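Local coordinates for protein serine protease pet (Escherichia coli, PDB 4OM9) that cleaves proteins as a secreted serine protease and acts as an autotransporter enterotoxin of enteroaggregative E. coli, with alpha-fodrin a probable target, at residues 88-93 / 105-110; 56-61 / 77-82. All coordinates share one frame; numbering follows the deposited sequence.

Overall arrangement
Interactions 1 and 2 lie in the protease part of the chain, their centres about 11 Å apart, and both reach the same antiparallel sheet. Interaction 1 joins two neighbouring strands, 88-97 and 102-107, by main-chain and amide hydrogen bonds, and is only partly buried. Interaction 2 is smaller and more buried: a loop that runs into strand 60-63 and the loop before strand 82-85 meet through one asparagine bond and alanine methyl groups. The two are coupled directly. Gln105 NE2 of interaction 1 reaches Ala80 O of interaction 2 at 2.9 Å, probably as a hydrogen bond, and Gln92 likewise meets Asn81 through the backbone.

Interaction 1: 88-93 / 105-110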
ATOM      1  N   THR A  88      20.604 -19.958  -0.114  1.00 34.06           N
ATOM      2  CA  THR A  88      21.955 -20.360   0.266  1.00 35.65           C
ATOM      3  C   THR A  88      21.972 -21.669   1.032  1.00 33.05           C
ATOM      4  O   THR A  88      21.123 -21.892   1.903  1.00 32.85           O
ATOM      5  CB  THR A  88      22.635 -19.273   1.105  1.00 32.81           C
ATOM      6  OG1 THR A  88      22.472 -18.002   0.453  1.00 33.00           O
ATOM      7  CG2 THR A  88      24.127 -19.597   1.293  1.00 33.19           C
ATOM      8  N   GLN A  89      22.935 -22.522   0.681  1.00 37.55           N
ATOM      9  CA  GLN A  89      23.156 -23.815   1.320  1.00 39.66           C
ATOM     10  C   GLN A  89      24.299 -23.756   2.321  1.00 34.82           C
ATOM     11  O   GLN A  89      25.352 -23.213   2.041  1.00 34.71           O
ATOM     12  CB  GLN A  89      23.455 -24.896   0.279  1.00 39.96           C
ATOM     13  CG  GLN A  89      22.227 -25.552  -0.328  1.00 50.96           C
ATOM     14  CD  GLN A  89      21.347 -24.579  -1.087  1.00 56.97           C
ATOM     15  OE1 GLN A  89      20.155 -24.422  -0.782  1.00 58.10           O
ATOM     16  NE2 GLN A  89      21.926 -23.920  -2.088  1.00 59.41           N
ATOM     17  N   TYR A  90      24.092 -24.330   3.494  1.00 33.34           N
ATOM     18  CA  TYR A  90      25.119 -24.326   4.510  1.00 33.32           C
ATOM     19  C   TYR A  90      25.355 -25.758   4.999  1.00 36.31           C
ATOM     20  O   TYR A  90      24.437 -26.600   5.019  1.00 34.13           O
ATOM     21  CB  TYR A  90      24.731 -23.423   5.683  1.00 32.52           C
ATOM     22  CG  TYR A  90      24.488 -21.978   5.318  1.00 32.20           C
ATOM     23  CD1 TYR A  90      23.228 -21.543   4.905  1.00 31.83           C
ATOM     24  CD2 TYR A  90      25.512 -21.038   5.404  1.00 32.41           C
ATOM     25  CE1 TYR A  90      23.004 -20.228   4.582  1.00 31.67           C
ATOM     26  CE2 TYR A  90      25.295 -19.707   5.080  1.00 32.28           C
ATOM     27  CZ  TYR A  90      24.050 -19.307   4.664  1.00 31.91           C
ATOM     28  OH  TYR A  90      23.837 -17.983   4.341  1.00 31.92           O
ATOM     29  N   THR A  91      26.592 -26.027   5.392  1.00 34.28           N
ATOM     30  CA  THR A  91      26.965 -27.368   5.796  1.00 34.94           C
ATOM     31  C   THR A  91      27.517 -27.343   7.217  1.00 34.78           C
ATOM     32  O   THR A  91      28.365 -26.509   7.535  1.00 34.74           O
ATOM     33  CB  THR A  91      27.995 -27.963   4.807  1.00 36.44           C
ATOM     34  OG1 THR A  91      27.331 -28.277   3.573  1.00 39.88           O
ATOM     35  CG2 THR A  91      28.650 -29.230   5.374  1.00 36.92           C
ATOM     36  N   GLN A  92      27.013 -28.229   8.072  1.00 34.77           N
ATOM     37  CA  GLN A  92      27.587 -28.428   9.401  1.00 34.87           C
ATOM     38  C   GLN A  92      29.011 -28.977   9.257  1.00 35.95           C
ATOM     39  O   GLN A  92      29.210 -30.002   8.616  1.00 36.79           O
ATOM     40  CB  GLN A  92      26.730 -29.396  10.236  1.00 34.85           C
ATOM     41  CG  GLN A  92      27.383 -29.857  11.538  1.00 35.24           C
ATOM     42  CD  GLN A  92      26.741 -31.131  12.128  1.00 35.67           C
ATOM     43  OE1 GLN A  92      25.529 -31.192  12.326  1.00 36.12           O
ATOM     44  NE2 GLN A  92      27.564 -32.147  12.404  1.00 37.53           N
ATOM     45  N   ILE A  93      29.999 -28.311   9.837  1.00 36.07           N
ATOM     46  CA  ILE A  93      31.352 -28.842   9.742  1.00 37.22           C
ATOM     47  C   ILE A  93      31.920 -29.148  11.115  1.00 37.59           C
ATOM     48  O   ILE A  93      33.014 -29.666  11.228  1.00 38.65           O
ATOM     49  CB  ILE A  93      32.314 -27.878   8.964  1.00 37.51           C
ATOM     50  CG1 ILE A  93      32.320 -26.477   9.580  1.00 36.81           C
ATOM     51  CG2 ILE A  93      31.940 -27.845   7.507  1.00 37.52           C
ATOM     52  CD1 ILE A  93      33.501 -26.223  10.503  1.00 37.48           C
ATOM     53  N   GLN A 105      25.816 -26.488  16.508  1.00 32.76           N
ATOM     54  CA  GLN A 105      26.428 -26.738  15.223  1.00 33.08           C
ATOM     55  C   GLN A 105      27.231 -25.537  14.742  1.00 33.05           C
ATOM     56  O   GLN A 105      26.828 -24.378  14.941  1.00 32.52           O
ATOM     57  CB  GLN A 105      25.362 -27.071  14.171  1.00 32.71           C
ATOM     58  CG  GLN A 105      24.597 -28.377  14.366  1.00 32.99           C
ATOM     59  CD  GLN A 105      23.510 -28.534  13.307  1.00 32.72           C
ATOM     60  OE1 GLN A 105      22.600 -27.708  13.209  1.00 32.02           O
ATOM     61  NE2 GLN A 105      23.617 -29.577  12.495  1.00 33.40           N
ATOM     62  N   ARG A 106      28.369 -25.826  14.105  1.00 33.76           N
ATOM     63  CA  ARG A 106      29.123 -24.823  13.376  1.00 33.89           C
ATOM     64  C   ARG A 106      28.923 -25.072  11.889  1.00 33.89           C
ATOM     65  O   ARG A 106      29.279 -26.140  11.377  1.00 34.50           O
ATOM     66  CB  ARG A 106      30.622 -24.877  13.732  1.00 34.86           C
ATOM     67  CG  ARG A 106      31.533 -24.036  12.811  1.00 35.27           C
ATOM     68  CD  ARG A 106      31.663 -22.566  13.262  1.00 35.10           C
ATOM     69  NE  ARG A 106      32.376 -21.773  12.262  1.00 35.52           N
ATOM     70  CZ  ARG A 106      32.911 -20.568  12.457  1.00 36.07           C
ATOM     71  NH1 ARG A 106      32.832 -19.968  13.638  1.00 35.86           N
ATOM     72  NH2 ARG A 106      33.533 -19.956  11.445  1.00 36.34           N
ATOM     73  N   LEU A 107      28.388 -24.085  11.189  1.00 33.35           N
ATOM     74  CA  LEU A 107      28.184 -24.203   9.760  1.00 33.42           C
ATOM     75  C   LEU A 107      29.427 -23.729   9.005  1.00 34.11           C
ATOM     76  O   LEU A 107      30.194 -22.914   9.515  1.00 34.33           O
ATOM     77  CB  LEU A 107      26.943 -23.407   9.347  1.00 32.64           C
ATOM     78  CG  LEU A 107      25.585 -23.879   9.905  1.00 32.06           C
ATOM     79  CD1 LEU A 107      24.486 -22.870   9.603  1.00 31.41           C
ATOM     80  CD2 LEU A 107      25.207 -25.265   9.367  1.00 32.41           C
ATOM     81  N   ASN A 108      29.627 -24.237   7.795  1.00 34.58           N
ATOM     82  CA  ASN A 108      30.813 -23.893   6.997  1.00 36.08           C
ATOM     83  C   ASN A 108      30.957 -22.386   6.658  1.00 35.20           C
ATOM     84  O   ASN A 108      32.078 -21.917   6.483  1.00 35.92           O
ATOM     85  CB  ASN A 108      30.823 -24.696   5.691  1.00 35.95           C
ATOM     86  CG  ASN A 108      29.630 -24.383   4.826  1.00 35.37           C
ATOM     87  OD1 ASN A 108      28.532 -24.172   5.337  1.00 34.55           O
ATOM     88  ND2 ASN A 108      29.839 -24.316   3.511  1.00 40.69           N
ATOM     89  N   LYS A 109      29.838 -21.653   6.581  1.00 37.65           N
ATOM     90  CA  LYS A 109      29.854 -20.207   6.277  1.00 37.72           C
ATOM     91  C   LYS A 109      28.886 -19.397   7.138  1.00 36.44           C
ATOM     92  O   LYS A 109      27.981 -19.956   7.740  1.00 33.74           O
ATOM     93  CB  LYS A 109      29.527 -19.957   4.798  1.00 36.49           C
ATOM     94  CG  LYS A 109      30.674 -20.277   3.836  1.00 43.87           C
ATOM     95  CD  LYS A 109      30.213 -20.112   2.394  1.00 43.01           C
ATOM     96  CE  LYS A 109      31.001 -19.026   1.664  1.00 44.50           C
ATOM     97  NZ  LYS A 109      30.365 -18.709   0.345  1.00 44.57           N
ATOM     98  N   TYR A 110      29.091 -18.083   7.202  1.00 33.68           N
ATOM     99  CA  TYR A 110      28.211 -17.223   7.991  1.00 33.13           C
ATOM    100  C   TYR A 110      26.837 -17.149   7.337  1.00 32.51           C
ATOM    101  O   TYR A 110      26.732 -16.919   6.130  1.00 32.72           O
ATOM    102  CB  TYR A 110      28.770 -15.799   8.131  1.00 33.66           C
ATOM    103  CG  TYR A 110      30.097 -15.686   8.828  1.00 34.44           C
ATOM    104  CD1 TYR A 110      30.518 -16.652   9.740  1.00 34.46           C
ATOM    105  CD2 TYR A 110      30.944 -14.602   8.567  1.00 35.31           C
ATOM    106  CE1 TYR A 110      31.765 -16.535  10.369  1.00 38.41           C
ATOM    107  CE2 TYR A 110      32.164 -14.474   9.188  1.00 36.18           C
ATOM    108  CZ  TYR A 110      32.589 -15.442  10.088  1.00 41.00           C
ATOM    109  OH  TYR A 110      33.835 -15.304  10.697  1.00 37.37           O
TER
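Asn108 meets Thr91 with its CG set between its own backbone N and carbonyl carbon (chi1 62°). The carboxamide turns back on Thr91, and OD1 accepts the Thr91 N-H at 2.7 Å, with the donor well above the carbonyl plane. Asn108 N in turn donates to Thr91 O at 2.6 Å, so one residue holds both polar backbone atoms of Thr91, its side-chain oxygen standing in for a main-chain carbonyl. Ile93 N donates to Arg106 O at 2.8 Å. Gln92, by contrast, carries CG anti to the backbone N (chi1 169°); its OE1 accepts a hydrogen bond from Gln105 NE2 at a short 2.5 Å, on an in-plane lone pair, although the two amide planes are 71° apart. Apolar groups fill in around these bonds: Ile93 CD1 lies alongside Arg106 CG at 3.7 Å, and Leu107 CD1 approaches Tyr90 CB. The polar ends find partners beyond the two segments: Tyr90 OH bonds to Glu113, and Arg106 NH1 forms a salt bridge with Asp294. Gln92 and Leu107 are a non-hydrogen-bonded register pair of the antiparallel hairpin formed by strands 88-97 and 102-107, consistent with the chymotrypsin-like fold of the PA clan.

Interaction 2: 56-61 / 77-82; sequences NGAATS and KSSANY
Asn56 gives its amide to the backbone of Ser79: ND2 donates to Ser79 O at 2.7 Å along a nearly straight bond (172° at the hydrogen). The acceptor lies almost in the amide plane of Asn56, while the donor is tilted modestly from the carbonyl plane of Ser79. That same oxygen is approached by the Ala58 methyl, whose CB stands 3.2 Å away, so the methyl packs tightly against the carbonyl that Asn56 ND2 already engages. The remaining first-shell contacts are small and apolar. Ala58 CB faces Ser79 CB, and Ala59 CB meets Ala80 CB at 4.1 Å, methyl against methyl.

One step out, the other end of the Asn56 amide explains why ND2 points where it does. Asn56 CG lies between the backbone N and the carbonyl carbon (chi1 78°), a position from which OD1 can reach the chain two residues on. OD1 accepts the N-H of Ala58 at 2.9 Å, with the donor above the carbonyl plane, and so closes an Asx turn; Gly57, with a positive phi, carries the chain through it. Thr54 OG1 bonds to the same oxygen, so the carboxamide is gripped at both of its ends. A water beside it lies 3.1 Å from Asn56 OD1 and 2.8 Å from Tyr82 O, a polar link between the segments next to the direct bond.

Further out, Tyr166 touches the side chains of both Asn56 and Ser79, Thr69 OG1 bonds to Ala58 O, and the Gln83 side chain bonds to Ala80 O. Thr69 also packs against the methyls of Ala59 and Ala80. The two loops meet beside strands 60-63 and 82-85, the outermost of a five-stranded sheet that probably curls into a barrel as in other chymotrypsin-like proteases, and the Asx turn of Asn56 presents ND2 to the 77-82 loop.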
ATOM      1  N   ASN A  56      13.855 -26.608   5.891  1.00 25.12           N
ATOM      2  CA  ASN A  56      13.216 -27.885   6.150  1.00 28.52           C
ATOM      3  C   ASN A  56      12.745 -28.008   7.608  1.00 29.27           C
ATOM      4  O   ASN A  56      12.187 -29.025   8.006  1.00 26.15           O
ATOM      5  CB  ASN A  56      14.151 -29.037   5.774  1.00 26.33           C
ATOM      6  CG  ASN A  56      15.215 -29.287   6.805  1.00 26.69           C
ATOM      7  OD1 ASN A  56      15.406 -28.496   7.746  1.00 26.63           O
ATOM      8  ND2 ASN A  56      15.950 -30.396   6.629  1.00 28.24           N
ATOM      9  N   GLY A  57      13.018 -26.980   8.405  1.00 28.95           N
ATOM     10  CA  GLY A  57      12.560 -26.936   9.777  1.00 26.00           C
ATOM     11  C   GLY A  57      13.372 -27.696  10.818  1.00 28.29           C
ATOM     12  O   GLY A  57      13.155 -27.491  12.013  1.00 30.51           O
ATOM     13  N   ALA A  58      14.327 -28.530  10.402  1.00 31.39           N
ATOM     14  CA  ALA A  58      14.942 -29.424  11.364  1.00 34.97           C
ATOM     15  C   ALA A  58      16.025 -28.746  12.216  1.00 34.14           C
ATOM     16  O   ALA A  58      16.509 -29.329  13.188  1.00 31.69           O
ATOM     17  CB  ALA A  58      15.504 -30.642  10.662  1.00 35.71           C
ATOM     18  N   ALA A  59      16.386 -27.514  11.888  1.00 27.66           N
ATOM     19  CA  ALA A  59      17.336 -26.801  12.732  1.00 27.42           C
ATOM     20  C   ALA A  59      16.982 -25.332  12.781  1.00 27.52           C
ATOM     21  O   ALA A  59      16.170 -24.874  12.004  1.00 27.79           O
ATOM     22  CB  ALA A  59      18.810 -26.997  12.224  1.00 26.48           C
ATOM     23  N   THR A  60      17.624 -24.606  13.689  1.00 30.69           N
ATOM     24  CA  THR A  60      17.388 -23.191  13.901  1.00 31.52           C
ATOM     25  C   THR A  60      18.687 -22.383  13.981  1.00 32.18           C
ATOM     26  O   THR A  60      19.536 -22.666  14.833  1.00 29.94           O
ATOM     27  CB  THR A  60      16.615 -22.958  15.200  1.00 31.08           C
ATOM     28  OG1 THR A  60      15.391 -23.686  15.149  1.00 31.40           O
ATOM     29  CG2 THR A  60      16.326 -21.480  15.388  1.00 31.33           C
ATOM     30  N   SER A  61      18.803 -21.350  13.148  1.00 29.27           N
ATOM     31  CA  SER A  61      19.969 -20.482  13.178  1.00 29.41           C
ATOM     32  C   SER A  61      20.044 -19.708  14.480  1.00 29.41           C
ATOM     33  O   SER A  61      19.035 -19.248  15.002  1.00 29.22           O
ATOM     34  CB  SER A  61      19.972 -19.487  12.005  1.00 29.43           C
ATOM     35  OG  SER A  61      20.892 -18.436  12.262  1.00 29.66           O
ATOM     36  N   LYS A  77      18.567 -38.608   7.612  1.00109.11           N
ATOM     37  CA  LYS A  77      19.102 -38.257   6.295  1.00113.57           C
ATOM     38  C   LYS A  77      19.531 -36.799   6.305  1.00107.77           C
ATOM     39  O   LYS A  77      18.810 -35.920   5.824  1.00105.21           O
ATOM     40  CB  LYS A  77      18.065 -38.516   5.198  1.00117.22           C
ATOM     41  CG  LYS A  77      18.574 -38.298   3.777  1.00121.45           C
ATOM     42  CD  LYS A  77      19.842 -39.090   3.510  1.00121.64           C
ATOM     43  CE  LYS A  77      20.197 -39.064   2.036  1.00117.60           C
ATOM     44  NZ  LYS A  77      19.131 -39.695   1.217  1.00112.17           N
ATOM     45  N   SER A  78      20.711 -36.559   6.870  1.00 98.15           N
ATOM     46  CA  SER A  78      21.126 -35.223   7.274  1.00 86.97           C
ATOM     47  C   SER A  78      20.069 -34.578   8.162  1.00 89.91           C
ATOM     48  O   SER A  78      20.276 -34.429   9.371  1.00 89.76           O
ATOM     49  CB  SER A  78      21.394 -34.333   6.068  1.00 79.05           C
ATOM     50  OG  SER A  78      21.427 -32.976   6.464  1.00 72.87           O
ATOM     51  N   SER A  79      18.947 -34.192   7.548  1.00 61.09           N
ATOM     52  CA  SER A  79      17.894 -33.397   8.184  1.00 48.43           C
ATOM     53  C   SER A  79      18.425 -32.059   8.690  1.00 46.72           C
ATOM     54  O   SER A  79      17.773 -31.029   8.508  1.00 41.36           O
ATOM     55  CB  SER A  79      17.236 -34.160   9.336  1.00 53.19           C
ATOM     56  OG  SER A  79      18.069 -34.162  10.482  1.00 53.43           O
ATOM     57  N   ALA A  80      19.601 -32.077   9.322  1.00 43.10           N
ATOM     58  CA  ALA A  80      20.197 -30.877   9.901  1.00 40.08           C
ATOM     59  C   ALA A  80      21.682 -30.697   9.560  1.00 34.07           C
ATOM     60  O   ALA A  80      22.253 -29.668   9.891  1.00 33.47           O
ATOM     61  CB  ALA A  80      20.008 -30.879  11.416  1.00 33.47           C
ATOM     62  N   ASN A  81      22.302 -31.674   8.905  1.00 35.08           N
ATOM     63  CA  ASN A  81      23.692 -31.513   8.448  1.00 37.46           C
ATOM     64  C   ASN A  81      23.798 -30.571   7.229  1.00 35.88           C
ATOM     65  O   ASN A  81      24.838 -29.986   6.985  1.00 35.52           O
ATOM     66  CB  ASN A  81      24.324 -32.880   8.110  1.00 40.42           C
ATOM     67  CG  ASN A  81      24.776 -33.656   9.363  1.00 40.54           C
ATOM     68  OD1 ASN A  81      25.976 -33.858   9.581  1.00 48.59           O
ATOM     69  ND2 ASN A  81      23.824 -34.078  10.186  1.00 40.59           N
ATOM     70  N   TYR A  82      22.717 -30.450   6.467  1.00 42.39           N
ATOM     71  CA  TYR A  82      22.673 -29.619   5.268  1.00 43.89           C
ATOM     72  C   TYR A  82      21.541 -28.612   5.431  1.00 35.48           C
ATOM     73  O   TYR A  82      20.375 -28.979   5.487  1.00 38.19           O
ATOM     74  CB  TYR A  82      22.467 -30.476   4.013  1.00 48.36           C
ATOM     75  CG  TYR A  82      23.439 -31.637   3.899  1.00 62.41           C
ATOM     76  CD1 TYR A  82      24.766 -31.493   4.270  1.00 60.91           C
ATOM     77  CD2 TYR A  82      23.023 -32.878   3.430  1.00 66.82           C
ATOM     78  CE1 TYR A  82      25.658 -32.546   4.170  1.00 74.02           C
ATOM     79  CE2 TYR A  82      23.905 -33.939   3.326  1.00 65.66           C
ATOM     80  CZ  TYR A  82      25.226 -33.768   3.696  1.00 74.90           C
ATOM     81  OH  TYR A  82      26.125 -34.813   3.600  1.00 78.85           O
TER
HETATM   82  O   HOH W   1      18.444 -28.153   7.411  1.00 30.72           O